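Local coordinates for sulfate adenylyltransferase (Allochromatium vinosum, PDB 4DNX), which catalyses the reaction of sulfate with ATP to give adenosine 5'-phosphosulfate and diphosphate, at residues Gln39-Ala44 against Leu101-Val106; Gly57-Ala62 against Met71-Gly76; Phe78-Leu83 against His280-Gln285; Leu130-Val135 against Pro144-Phe149; Tyr265-Leu270 against Pro274-Leu279. All coordinates share one frame; numbering follows the deposited sequence.

Contact 1 of 5, residues Gln39-Ala44 against Leu101-Val106; sequences QAAGNA and LRDPNV
Ala-41, on helix 38-48, sets its methyl group against the ring of Pro-104 in the loop that leaves strand 98-102, a small helix-on-loop contact at the border of the mixed sheet in the PUA-like domain. Apolar contact carries most of it. CB of Ala-41 lies 3.9 Å from CD of Pro-104, the ring carbon next to the imide nitrogen, and the neighbouring side chains of Val-36 and Leu-112 also pack on this alanine. The CA atoms of Ala-41 and Asp-103 approach to 6.4 Å, a closeness that the small alanine side chain permits.

The polar part lies mainly within the loop. Asp-103 holds its CG anti to the backbone N (chi1 -161°) and brings OD1 to within 4.3 Å of CB of Ala-41, a loose van der Waals approach. The same oxygen accepts from the backbone N of Asn-105, two residues on, and closes an Asx turn, which probably helps to hold the bend around Pro-104. The other carboxylate oxygen, OD2, is hydrogen-bonded to Ser-167 OG, which ties the loop to the start of helix 167-172. ND2 of Asn-105 is hydrogen-bonded to Ser-38 OG at the beginning of the alanine-bearing helix, a second link between the two parts. In the Asx turn, N of Asn-105 stands 3.0 Å from OD1 of Asp-103 and meets it from above the carboxylate plane, 42° out of it.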
# COMPACT_ATOMS: atom_id res chain seq x y z
N GLN A 39 21.31 6.32 -5.12
CA GLN A 39 21.39 6.78 -3.73
C GLN A 39 20.49 8.01 -3.51
O GLN A 39 19.69 8.01 -2.58
CB GLN A 39 22.86 7.05 -3.31
CG GLN A 39 22.96 7.79 -1.98
CD GLN A 39 24.42 7.96 -1.58
OE1 GLN A 39 24.95 9.09 -1.52
NE2 GLN A 39 25.09 6.84 -1.31
N ALA A 40 20.60 9.00 -4.38
CA ALA A 40 19.73 10.17 -4.25
C ALA A 40 18.26 9.78 -4.44
O ALA A 40 17.36 10.38 -3.82
CB ALA A 40 20.13 11.25 -5.24
N ALA A 41 17.97 8.88 -5.39
CA ALA A 41 16.57 8.47 -5.61
C ALA A 41 15.98 7.82 -4.35
O ALA A 41 14.81 8.03 -4.00
CB ALA A 41 16.44 7.56 -6.87
N GLY A 42 16.77 6.97 -3.69
CA GLY A 42 16.31 6.33 -2.45
C GLY A 42 16.10 7.37 -1.35
O GLY A 42 15.14 7.29 -0.57
N ASN A 43 16.99 8.35 -1.30
CA ASN A 43 16.88 9.44 -0.33
C ASN A 43 15.54 10.15 -0.60
O ASN A 43 14.78 10.49 0.35
CB ASN A 43 18.02 10.47 -0.54
CG ASN A 43 19.40 10.01 0.00
OD1 ASN A 43 19.49 9.08 0.78
ND2 ASN A 43 20.46 10.71 -0.40
N ALA A 44 15.19 10.34 -1.88
CA ALA A 44 13.95 11.05 -2.22
C ALA A 44 12.71 10.26 -1.87
O ALA A 44 11.72 10.81 -1.42
CB ALA A 44 13.92 11.42 -3.74
N LEU A 101 13.73 15.89 -11.07
CA LEU A 101 14.69 14.80 -10.77
C LEU A 101 14.12 13.50 -11.33
O LEU A 101 13.01 13.11 -10.99
CB LEU A 101 14.87 14.67 -9.25
CG LEU A 101 15.29 15.92 -8.46
CD1 LEU A 101 15.52 15.58 -7.01
CD2 LEU A 101 16.54 16.62 -9.10
N ARG A 102 14.87 12.83 -12.21
CA ARG A 102 14.38 11.67 -12.96
C ARG A 102 15.00 10.40 -12.35
O ARG A 102 16.11 10.46 -11.85
CB ARG A 102 14.71 11.81 -14.43
CG ARG A 102 13.77 12.87 -15.12
CD ARG A 102 14.06 13.02 -16.59
NE ARG A 102 13.03 13.87 -17.22
CZ ARG A 102 11.81 13.49 -17.66
NH1 ARG A 102 11.35 12.23 -17.50
NH2 ARG A 102 11.01 14.40 -18.19
N ASP A 103 14.25 9.31 -12.37
CA ASP A 103 14.56 8.06 -11.67
C ASP A 103 15.55 7.21 -12.52
O ASP A 103 15.23 6.83 -13.63
CB ASP A 103 13.25 7.28 -11.50
CG ASP A 103 13.32 6.23 -10.43
OD1 ASP A 103 14.44 5.68 -10.14
OD2 ASP A 103 12.24 5.95 -9.83
N PRO A 104 16.71 6.88 -11.94
CA PRO A 104 17.66 6.01 -12.66
C PRO A 104 17.24 4.54 -12.72
O PRO A 104 17.84 3.77 -13.51
CB PRO A 104 18.94 6.15 -11.83
CG PRO A 104 18.47 6.32 -10.41
CD PRO A 104 17.25 7.30 -10.64
N ASN A 105 16.23 4.17 -11.95
CA ASN A 105 15.89 2.73 -11.77
C ASN A 105 14.55 2.30 -12.39
O ASN A 105 13.99 1.24 -12.05
CB ASN A 105 15.90 2.37 -10.30
CG ASN A 105 17.29 2.50 -9.67
OD1 ASN A 105 18.34 2.13 -10.28
ND2 ASN A 105 17.30 3.02 -8.46
N VAL A 106 14.02 3.14 -13.25
CA VAL A 106 12.80 2.85 -14.02
C VAL A 106 13.04 3.17 -15.47
O VAL A 106 13.53 4.28 -15.80
CB VAL A 106 11.57 3.65 -13.44
CG1 VAL A 106 10.31 3.35 -14.28
CG2 VAL A 106 11.36 3.29 -11.95

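Contact 2 of 5, residues Gly57-Ala62 against Met71-Gly76; sequences GFMNLA and MTLTDG
Met-59 and Leu-73 make the buried half of this contact, which joins the two ends of helix 61-70: one segment leads into the helix and the other follows it. The apolar meeting is between methyl groups, CE of Met-59 lying 3.4 Å from CD2 of Leu-73, tighter than usual for two carbons. The sulfur SD of Met-59 is 3.8 Å from that same CD2. The methionine is extended beyond CG (chi2 -175°, chi3 -171°), which carries its methyl across to the leucine branch, and the two side chains cross at about a right angle.

Nearer the surface, Thr-74 turns its methyl to the helix. CG2 of Thr-74 lies 3.7 Å from CB of Ala-62 and 3.5 Å from the carbonyl O of Ala-62. With chi1 at 55°, OG1 sits between the backbone N and the carbonyl carbon and CG2 is anti to the carbonyl carbon; OG1 is hydrogen-bonded to Asp-63 OD1. Two local bonds shape the ends: Gly-76 N donates to Leu-73 O in a type I turn, and Asn-60, the N-cap residue, accepts from Asp-63 N through OD1.

Across the two segments the contact therefore rests on dispersion and shape, while the hydroxyl of Thr-74 adds a polar tie to the first turn of the helix.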
# COMPACT_ATOMS: atom_id res chain seq x y z
N GLY A 57 14.40 18.14 1.96
CA GLY A 57 15.06 17.84 0.69
C GLY A 57 16.54 17.60 0.85
O GLY A 57 16.99 17.12 1.87
N PHE A 58 17.30 17.95 -0.19
CA PHE A 58 18.72 17.60 -0.22
C PHE A 58 19.54 18.68 0.43
O PHE A 58 19.23 19.86 0.30
CB PHE A 58 19.18 17.36 -1.66
CG PHE A 58 18.59 16.10 -2.28
CD1 PHE A 58 19.10 14.83 -1.94
CD2 PHE A 58 17.55 16.17 -3.19
CE1 PHE A 58 18.56 13.68 -2.51
CE2 PHE A 58 17.00 15.03 -3.78
CZ PHE A 58 17.51 13.76 -3.44
N MET A 59 20.61 18.27 1.10
CA MET A 59 21.44 19.12 1.94
C MET A 59 22.44 19.91 1.14
O MET A 59 23.01 19.40 0.16
CB MET A 59 22.23 18.26 2.94
CG MET A 59 21.37 17.57 3.95
SD MET A 59 22.41 16.71 5.14
CE MET A 59 21.15 15.78 6.03
N ASN A 60 22.71 21.14 1.59
CA ASN A 60 23.92 21.83 1.09
C ASN A 60 25.19 21.25 1.75
O ASN A 60 25.10 20.38 2.68
CB ASN A 60 23.82 23.35 1.30
CG ASN A 60 23.73 23.75 2.76
OD1 ASN A 60 24.20 23.06 3.67
ND2 ASN A 60 23.16 24.92 2.99
N LEU A 61 26.35 21.69 1.29
CA LEU A 61 27.60 21.13 1.77
C LEU A 61 27.79 21.38 3.27
O LEU A 61 28.25 20.48 3.99
CB LEU A 61 28.77 21.75 1.01
CG LEU A 61 29.66 20.78 0.27
CD1 LEU A 61 30.87 21.53 -0.33
CD2 LEU A 61 30.11 19.61 1.17
N ALA A 62 27.45 22.56 3.77
CA ALA A 62 27.59 22.81 5.23
C ALA A 62 26.76 21.85 6.12
O ALA A 62 27.25 21.33 7.12
CB ALA A 62 27.28 24.28 5.58
N MET A 71 26.35 14.32 13.42
CA MET A 71 24.95 13.89 13.32
C MET A 71 23.96 15.02 13.54
O MET A 71 22.84 14.77 13.96
CB MET A 71 24.66 12.69 14.24
CG MET A 71 25.62 11.50 14.10
SD MET A 71 25.01 10.21 15.27
CE MET A 71 26.50 9.44 15.85
N THR A 72 24.35 16.24 13.20
CA THR A 72 23.42 17.38 13.21
C THR A 72 23.53 18.20 11.93
O THR A 72 24.59 18.24 11.30
CB THR A 72 23.65 18.34 14.42
OG1 THR A 72 24.95 18.96 14.30
CG2 THR A 72 23.56 17.62 15.74
N LEU A 73 22.44 18.87 11.58
CA LEU A 73 22.48 19.93 10.59
C LEU A 73 23.07 21.24 11.17
O LEU A 73 23.25 21.39 12.39
CB LEU A 73 21.06 20.16 10.05
CG LEU A 73 20.39 18.85 9.52
CD1 LEU A 73 19.06 19.19 8.92
CD2 LEU A 73 21.28 18.16 8.51
N THR A 74 23.43 22.19 10.29
CA THR A 74 23.97 23.48 10.80
C THR A 74 23.03 24.23 11.76
O THR A 74 23.50 24.92 12.65
CB THR A 74 24.39 24.46 9.67
OG1 THR A 74 23.29 24.68 8.78
CG2 THR A 74 25.60 23.90 8.91
N ASP A 75 21.71 24.05 11.58
CA ASP A 75 20.75 24.69 12.48
C ASP A 75 20.50 23.92 13.77
O ASP A 75 19.72 24.36 14.63
CB ASP A 75 19.44 25.04 11.75
CG ASP A 75 18.54 23.84 11.48
OD1 ASP A 75 18.94 22.64 11.59
OD2 ASP A 75 17.37 24.12 11.10
N GLY A 76 21.16 22.78 13.93
CA GLY A 76 21.08 22.04 15.17
C GLY A 76 20.13 20.86 15.18
O GLY A 76 20.17 20.08 16.14

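Contact 3 of 5, residues Phe78-Leu83 against His280-Gln285; sequences FFPVPL and HAYFRQ
Tyr-282 is the bump of this contact: its ring projects from helix 274-287 into a hollow formed by Phe-78, Phe-79 and Pro-80. With CG anti to the backbone N (chi1 -175°), the ring stands out from the helix and reaches the loop that precedes strand 86-87. Phe-79 lines one wall and turns its edge to a face of the tyrosine in a T-shaped pair, centroids 4.9 Å apart and planes at 75°. Its leading atom, CD1, comes to 3.5 Å from CZ of Tyr-282. Phe-78 slides past the tyrosine in the opposite direction, the planes inclined at 39°, and its CE2 lies 3.6 Å from CD2 of Tyr-282. Pro-80 fills in nearer the base of the ring, its CD 3.9 Å from that same CD2.

At the far end of the hollow the hydroxyl is held by polar partners. A water donates both to Tyr-282 OH, at 2.9 Å, and to the carbonyl O of Phe-78, at 2.7 Å, and OH is also hydrogen-bonded to the carbonyl of Ser-53. Replacement of Tyr-282 by an alanine would probably open a gap between the two phenylalanines and deprive the bridging water and the Ser-53 carbonyl of their shared partner. Phe-78, Phe-79 and Tyr-282 together form an aromatic cluster, here at the buried interface between the PUA-like domain and the Rossmann-like catalytic domain.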
# COMPACT_ATOMS: atom_id res chain seq x y z
N PHE A 78 18.85 17.13 14.72
CA PHE A 78 19.49 15.83 14.63
C PHE A 78 19.17 15.13 13.29
O PHE A 78 17.99 14.98 12.92
CB PHE A 78 19.03 14.96 15.80
CG PHE A 78 19.55 13.57 15.76
CD1 PHE A 78 20.93 13.31 15.91
CD2 PHE A 78 18.68 12.48 15.58
CE1 PHE A 78 21.43 11.97 15.86
CE2 PHE A 78 19.18 11.17 15.54
CZ PHE A 78 20.54 10.92 15.67
N PHE A 79 20.21 14.70 12.59
CA PHE A 79 20.08 13.79 11.46
C PHE A 79 21.41 13.05 11.17
O PHE A 79 22.44 13.68 10.98
CB PHE A 79 19.54 14.48 10.21
CG PHE A 79 18.99 13.49 9.21
CD1 PHE A 79 17.69 12.96 9.35
CD2 PHE A 79 19.82 12.98 8.19
CE1 PHE A 79 17.20 12.02 8.48
CE2 PHE A 79 19.34 12.00 7.30
CZ PHE A 79 17.99 11.52 7.43
N PRO A 80 21.38 11.71 11.16
CA PRO A 80 22.62 10.95 11.27
C PRO A 80 23.50 10.76 10.05
O PRO A 80 24.65 10.40 10.23
CB PRO A 80 22.17 9.58 11.80
CG PRO A 80 20.78 9.45 11.46
CD PRO A 80 20.18 10.84 11.29
N VAL A 81 22.99 10.95 8.84
CA VAL A 81 23.82 10.85 7.62
C VAL A 81 23.51 11.97 6.64
O VAL A 81 22.42 12.49 6.59
CB VAL A 81 23.65 9.46 6.88
CG1 VAL A 81 23.96 8.30 7.84
CG2 VAL A 81 22.26 9.35 6.26
N PRO A 82 24.48 12.34 5.80
CA PRO A 82 24.22 13.38 4.83
C PRO A 82 23.18 12.89 3.86
O PRO A 82 23.15 11.69 3.58
CB PRO A 82 25.56 13.57 4.10
CG PRO A 82 26.59 12.79 4.82
CD PRO A 82 25.90 11.96 5.90
N LEU A 83 22.31 13.78 3.37
CA LEU A 83 21.40 13.45 2.29
C LEU A 83 21.80 14.31 1.11
O LEU A 83 21.42 15.48 1.05
CB LEU A 83 19.95 13.80 2.66
CG LEU A 83 19.24 12.94 3.70
CD1 LEU A 83 17.75 13.42 3.77
CD2 LEU A 83 19.34 11.44 3.38
N HIS A 280 18.74 3.81 10.94
CA HIS A 280 17.66 2.81 11.14
C HIS A 280 16.78 3.14 12.32
O HIS A 280 15.56 3.10 12.17
CB HIS A 280 18.25 1.43 11.34
CG HIS A 280 18.81 0.81 10.10
ND1 HIS A 280 19.55 -0.36 10.14
CD2 HIS A 280 18.77 1.20 8.80
CE1 HIS A 280 19.92 -0.68 8.91
NE2 HIS A 280 19.46 0.24 8.07
N ALA A 281 17.37 3.48 13.46
CA ALA A 281 16.60 3.86 14.65
C ALA A 281 15.77 5.12 14.38
O ALA A 281 14.57 5.21 14.74
CB ALA A 281 17.51 4.02 15.89
N TYR A 282 16.38 6.07 13.69
CA TYR A 282 15.70 7.32 13.37
C TYR A 282 14.41 7.08 12.58
O TYR A 282 13.32 7.55 13.00
CB TYR A 282 16.67 8.17 12.57
CG TYR A 282 16.16 9.58 12.26
CD1 TYR A 282 15.19 9.78 11.27
CD2 TYR A 282 16.67 10.66 12.94
CE1 TYR A 282 14.71 11.10 11.01
CE2 TYR A 282 16.23 11.97 12.70
CZ TYR A 282 15.24 12.17 11.73
OH TYR A 282 14.80 13.46 11.51
N PHE A 283 14.50 6.35 11.47
CA PHE A 283 13.29 6.18 10.66
C PHE A 283 12.26 5.21 11.25
O PHE A 283 11.05 5.34 10.97
CB PHE A 283 13.55 5.99 9.15
CG PHE A 283 14.23 4.71 8.72
CD1 PHE A 283 13.50 3.53 8.56
CD2 PHE A 283 15.56 4.77 8.28
CE1 PHE A 283 14.16 2.35 8.05
CE2 PHE A 283 16.23 3.63 7.78
CZ PHE A 283 15.53 2.42 7.64
N ARG A 284 12.74 4.32 12.12
CA ARG A 284 11.82 3.42 12.81
C ARG A 284 11.03 4.19 13.86
O ARG A 284 9.87 3.86 14.14
CB ARG A 284 12.56 2.22 13.42
CG ARG A 284 12.55 0.97 12.54
CD ARG A 284 13.22 1.21 11.29
NE ARG A 284 13.26 0.13 10.27
CZ ARG A 284 14.34 -0.52 9.81
NH1 ARG A 284 15.53 -0.41 10.40
NH2 ARG A 284 14.23 -1.30 8.73
N GLN A 285 11.64 5.19 14.48
CA GLN A 285 10.86 6.04 15.41
C GLN A 285 9.82 6.79 14.61
O GLN A 285 8.65 6.89 15.05
CB GLN A 285 11.77 7.00 16.20
CG GLN A 285 10.95 7.85 17.21
CD GLN A 285 11.82 8.73 18.10
OE1 GLN A 285 12.90 8.33 18.55
NE2 GLN A 285 11.31 9.93 18.42
O HOH W 1 15.44 15.75 13.23

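Contact 4 of 5, residues Leu130-Val135 against Pro144-Phe149; sequences LMTEQV and PGVETF
Phe-149, from helix 144-149, reaches across to Met-131 and Thr-132 on helix 125-136. Its CB starts a side chain with CG anti to the backbone N (chi1 -177°), which carries the ring away from its own helix. CD2 is the first ring atom to meet the neighbour, 3.4 Å from OG1 of Thr-132, and the oxygen lies at the ring edge, in its plane. Next along the rim, CE2 is 3.7 Å from that OG1 and 4.0 Å from CB of Met-131. CZ, at the tip, has the same methionine CB at 4.1 Å.

One turn earlier, Val-146 meets the other branch of Thr-132: CG2 of the valine lies 3.8 Å from CG2 of the threonine. The two short helical segments run nearly antiparallel, at 154°, with their axes 10.5 Å apart, and the loop between them makes a helical hairpin. Behind the contact, Met-131 reaches on to helix 61-70.

Thr-132 thus divides its chemistry, methyl to valine and oxygen to the phenylalanine rim. OG1 is hydrogen-bonded to Met-128 O and to Asn-150 ND2, which satisfies this buried hydroxyl and probably helps to fix its rotation; its position at the ring edge is consistent with a weakly favourable electrostatic contact with the aromatic hydrogens.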
# COMPACT_ATOMS: atom_id res chain seq x y z
N LEU A 130 36.63 13.68 4.12
CA LEU A 130 36.17 13.93 5.49
C LEU A 130 34.81 13.24 5.70
O LEU A 130 34.61 12.49 6.67
CB LEU A 130 36.08 15.43 5.79
CG LEU A 130 35.59 15.88 7.18
CD1 LEU A 130 36.37 15.21 8.29
CD2 LEU A 130 35.72 17.40 7.31
N MET A 131 33.89 13.46 4.76
CA MET A 131 32.53 12.88 4.89
C MET A 131 32.59 11.33 4.81
O MET A 131 31.92 10.66 5.57
CB MET A 131 31.55 13.44 3.82
CG MET A 131 31.16 14.92 4.05
SD MET A 131 29.87 15.53 3.02
CE MET A 131 30.74 15.71 1.43
N THR A 132 33.43 10.79 3.91
CA THR A 132 33.59 9.35 3.73
C THR A 132 34.11 8.68 5.01
O THR A 132 33.48 7.73 5.50
CB THR A 132 34.60 9.06 2.57
OG1 THR A 132 34.00 9.51 1.36
CG2 THR A 132 34.88 7.59 2.46
N GLU A 133 35.21 9.18 5.56
CA GLU A 133 35.79 8.61 6.77
C GLU A 133 34.81 8.68 7.97
O GLU A 133 34.70 7.73 8.75
CB GLU A 133 37.13 9.29 7.11
CG GLU A 133 37.83 8.59 8.24
CD GLU A 133 37.31 9.05 9.59
OE1 GLU A 133 37.27 8.23 10.56
OE2 GLU A 133 36.92 10.24 9.69
N GLN A 134 34.09 9.79 8.09
CA GLN A 134 33.14 9.97 9.21
C GLN A 134 31.89 9.08 9.10
O GLN A 134 31.44 8.48 10.11
CB GLN A 134 32.75 11.45 9.35
CG GLN A 134 33.91 12.34 9.81
CD GLN A 134 34.23 12.12 11.27
OE1 GLN A 134 33.49 12.55 12.15
NE2 GLN A 134 35.31 11.42 11.54
N VAL A 135 31.32 8.98 7.90
CA VAL A 135 30.08 8.18 7.72
C VAL A 135 30.35 6.67 7.74
O VAL A 135 29.64 5.90 8.41
CB VAL A 135 29.34 8.57 6.45
CG1 VAL A 135 28.17 7.61 6.18
CG2 VAL A 135 28.79 10.01 6.56
N PRO A 144 31.99 -1.20 0.01
CA PRO A 144 31.06 -0.91 -1.08
C PRO A 144 30.29 0.40 -0.91
O PRO A 144 29.91 1.02 -1.89
CB PRO A 144 30.11 -2.13 -1.09
CG PRO A 144 30.15 -2.64 0.34
CD PRO A 144 31.55 -2.35 0.83
N GLY A 145 30.08 0.82 0.34
CA GLY A 145 29.35 2.06 0.58
C GLY A 145 30.27 3.24 0.26
O GLY A 145 29.82 4.23 -0.26
N VAL A 146 31.54 3.14 0.64
CA VAL A 146 32.57 4.13 0.28
C VAL A 146 32.61 4.30 -1.25
O VAL A 146 32.63 5.46 -1.76
CB VAL A 146 33.95 3.70 0.83
CG1 VAL A 146 35.09 4.49 0.18
CG2 VAL A 146 34.00 3.86 2.37
N GLU A 147 32.62 3.18 -1.96
CA GLU A 147 32.79 3.20 -3.44
C GLU A 147 31.59 3.91 -4.08
O GLU A 147 31.77 4.79 -4.91
CB GLU A 147 32.96 1.80 -4.01
CG GLU A 147 33.25 1.76 -5.52
CD GLU A 147 33.30 0.34 -6.06
OE1 GLU A 147 34.40 -0.12 -6.45
OE2 GLU A 147 32.24 -0.34 -6.08
N THR A 148 30.38 3.54 -3.67
CA THR A 148 29.17 4.19 -4.21
C THR A 148 29.17 5.68 -3.94
O THR A 148 28.87 6.49 -4.83
CB THR A 148 27.88 3.51 -3.61
OG1 THR A 148 27.84 2.15 -4.08
CG2 THR A 148 26.59 4.27 -3.99
N PHE A 149 29.49 6.06 -2.70
CA PHE A 149 29.39 7.47 -2.30
C PHE A 149 30.33 8.31 -3.17
O PHE A 149 29.98 9.42 -3.58
CB PHE A 149 29.76 7.61 -0.80
CG PHE A 149 29.64 9.03 -0.24
CD1 PHE A 149 28.40 9.68 -0.23
CD2 PHE A 149 30.76 9.71 0.24
CE1 PHE A 149 28.28 11.01 0.29
CE2 PHE A 149 30.66 11.02 0.76
CZ PHE A 149 29.40 11.65 0.78

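Contact 5 of 5, residues Tyr265-Leu270 against Pro274-Leu279; sequences YGFDML and PREAVL
Glu-276, in the first turn of helix 274-287, points its carboxylate back at the backbone of Leu-270, bracing the connection between strand 260-266 and the helix in the Rossmann-like domain. CG is anti to the backbone N (chi1 -173°) and the chain stays extended beyond it, which carries the carboxylate from the helix to the loop. OE2 accepts from the N-H of Leu-270 at 2.9 Å in a nearly straight bond, 174° at the hydrogen. The donor comes on the syn side of the carboxylate, though 34° out of its plane. The other oxygen, OE1, is hydrogen-bonded to the backbone N of Ala-272, so one side chain grips two amides of the connecting loop. Were Glu-276 replaced by an alanine, both amides would probably lose this acceptor, and the loop before the helix is likely to be freer to move.

The apolar side chains approach beside these hydrogen bonds. Leu-270 lies obliquely against the acid, with CB 3.7 Å from OE2 of Glu-276. Phe-267 and Leu-279 come from opposite directions, and the phenylalanine turns its edge to the carboxylate, with CE2 4.5 Å from OE2 of Glu-276. Asn-43 and Met-46 of helix 38-48 also pack on Phe-267. Leu-279 offers a single methyl: CD2 stands 4.2 Å from CD1 of Leu-270 and 3.7 Å from CE2 of Phe-267.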
# COMPACT_ATOMS: atom_id res chain seq x y z
N TYR A 265 10.10 -1.21 2.93
CA TYR A 265 10.48 0.13 2.56
C TYR A 265 11.58 0.04 1.52
O TYR A 265 12.17 -1.01 1.31
CB TYR A 265 10.96 0.92 3.79
CG TYR A 265 12.29 0.44 4.34
CD1 TYR A 265 12.40 -0.77 5.01
CD2 TYR A 265 13.46 1.17 4.07
CE1 TYR A 265 13.60 -1.20 5.48
CE2 TYR A 265 14.70 0.73 4.54
CZ TYR A 265 14.75 -0.47 5.22
OH TYR A 265 15.95 -0.89 5.71
N GLY A 266 11.86 1.18 0.88
CA GLY A 266 12.90 1.21 -0.18
C GLY A 266 13.97 2.26 0.09
O GLY A 266 13.65 3.45 0.20
N PHE A 267 15.24 1.80 0.15
CA PHE A 267 16.38 2.67 0.45
C PHE A 267 17.68 1.85 0.20
O PHE A 267 17.79 0.71 0.66
CB PHE A 267 16.36 3.08 1.93
CG PHE A 267 17.50 3.99 2.34
CD1 PHE A 267 17.62 5.28 1.81
CD2 PHE A 267 18.45 3.55 3.26
CE1 PHE A 267 18.69 6.12 2.21
CE2 PHE A 267 19.50 4.37 3.67
CZ PHE A 267 19.60 5.68 3.12
N ASP A 268 18.65 2.41 -0.53
CA ASP A 268 19.86 1.61 -0.82
C ASP A 268 20.70 1.47 0.44
O ASP A 268 20.99 2.45 1.11
CB ASP A 268 20.68 2.25 -1.95
CG ASP A 268 20.04 2.06 -3.33
OD1 ASP A 268 19.13 1.22 -3.49
OD2 ASP A 268 20.47 2.76 -4.29
N MET A 269 21.09 0.23 0.76
CA MET A 269 21.97 -0.01 1.90
C MET A 269 23.28 0.78 1.82
O MET A 269 23.91 0.86 0.74
CB MET A 269 22.33 -1.51 1.98
CG MET A 269 21.18 -2.45 2.28
SD MET A 269 21.66 -4.19 1.91
CE MET A 269 22.95 -4.45 3.12
N LEU A 270 23.70 1.35 2.96
CA LEU A 270 25.00 2.05 3.03
C LEU A 270 26.18 1.16 3.44
O LEU A 270 27.36 1.53 3.26
CB LEU A 270 24.91 3.24 4.01
CG LEU A 270 23.84 4.29 3.74
CD1 LEU A 270 23.75 5.26 4.89
CD2 LEU A 270 24.19 5.09 2.46
N PRO A 274 27.60 0.82 12.48
CA PRO A 274 27.07 1.63 13.58
C PRO A 274 26.43 2.94 13.11
O PRO A 274 25.35 3.32 13.60
CB PRO A 274 28.27 1.90 14.46
CG PRO A 274 29.29 0.83 14.12
CD PRO A 274 28.97 0.33 12.74
N ARG A 275 27.06 3.66 12.18
CA ARG A 275 26.35 4.86 11.69
C ARG A 275 24.98 4.60 11.01
O ARG A 275 24.03 5.40 11.17
CB ARG A 275 27.22 5.70 10.78
CG ARG A 275 26.55 7.04 10.38
CD ARG A 275 26.40 8.04 11.60
NE ARG A 275 27.69 8.53 12.01
CZ ARG A 275 28.20 9.71 11.63
NH1 ARG A 275 27.48 10.56 10.91
NH2 ARG A 275 29.41 10.05 12.00
N GLU A 276 24.86 3.50 10.27
CA GLU A 276 23.63 3.17 9.60
C GLU A 276 22.59 2.70 10.62
O GLU A 276 21.40 2.95 10.43
CB GLU A 276 23.87 2.11 8.53
CG GLU A 276 22.66 1.84 7.67
CD GLU A 276 23.00 1.15 6.37
OE1 GLU A 276 24.08 0.52 6.35
OE2 GLU A 276 22.19 1.24 5.41
N ALA A 277 23.06 2.08 11.72
CA ALA A 277 22.15 1.64 12.79
C ALA A 277 21.43 2.86 13.40
O ALA A 277 20.24 2.77 13.74
CB ALA A 277 22.91 0.83 13.88
N VAL A 278 22.13 3.99 13.53
CA VAL A 278 21.48 5.20 14.03
C VAL A 278 20.40 5.70 13.04
O VAL A 278 19.30 6.15 13.46
CB VAL A 278 22.51 6.32 14.34
CG1 VAL A 278 21.79 7.55 14.87
CG2 VAL A 278 23.53 5.77 15.38
N LEU A 279 20.73 5.68 11.75
CA LEU A 279 19.74 6.04 10.73
C LEU A 279 18.50 5.13 10.81
O LEU A 279 17.35 5.62 10.76
CB LEU A 279 20.38 5.95 9.34
CG LEU A 279 19.44 6.39 8.23
CD1 LEU A 279 19.07 7.89 8.40
CD2 LEU A 279 20.12 6.12 6.85

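In the fold
Contacts 1, 2 and 4 lie within the PUA-like domain, contact 5 within the catalytic domain, and contact 3 joins the two. Along the chain contact 2 falls between the segments of contact 1, contacts 4 and then 5 fall between those of contact 3, and the segments of contacts 1 and 3 alternate. Contacts 1 and 2 both reach the mixed sheet, their centres about 20 Å apart. Contacts 3 and 5 share helix 274-287, with centres about 8 Å apart, and Arg-275 of contact 5 is probably hydrogen-bonded to the carbonyl of Pro-80 in contact 3. Contact 4, about 13 Å from contact 5, also packs on Arg-275. Helix 274-287 thus probably helps to hold the two domains together.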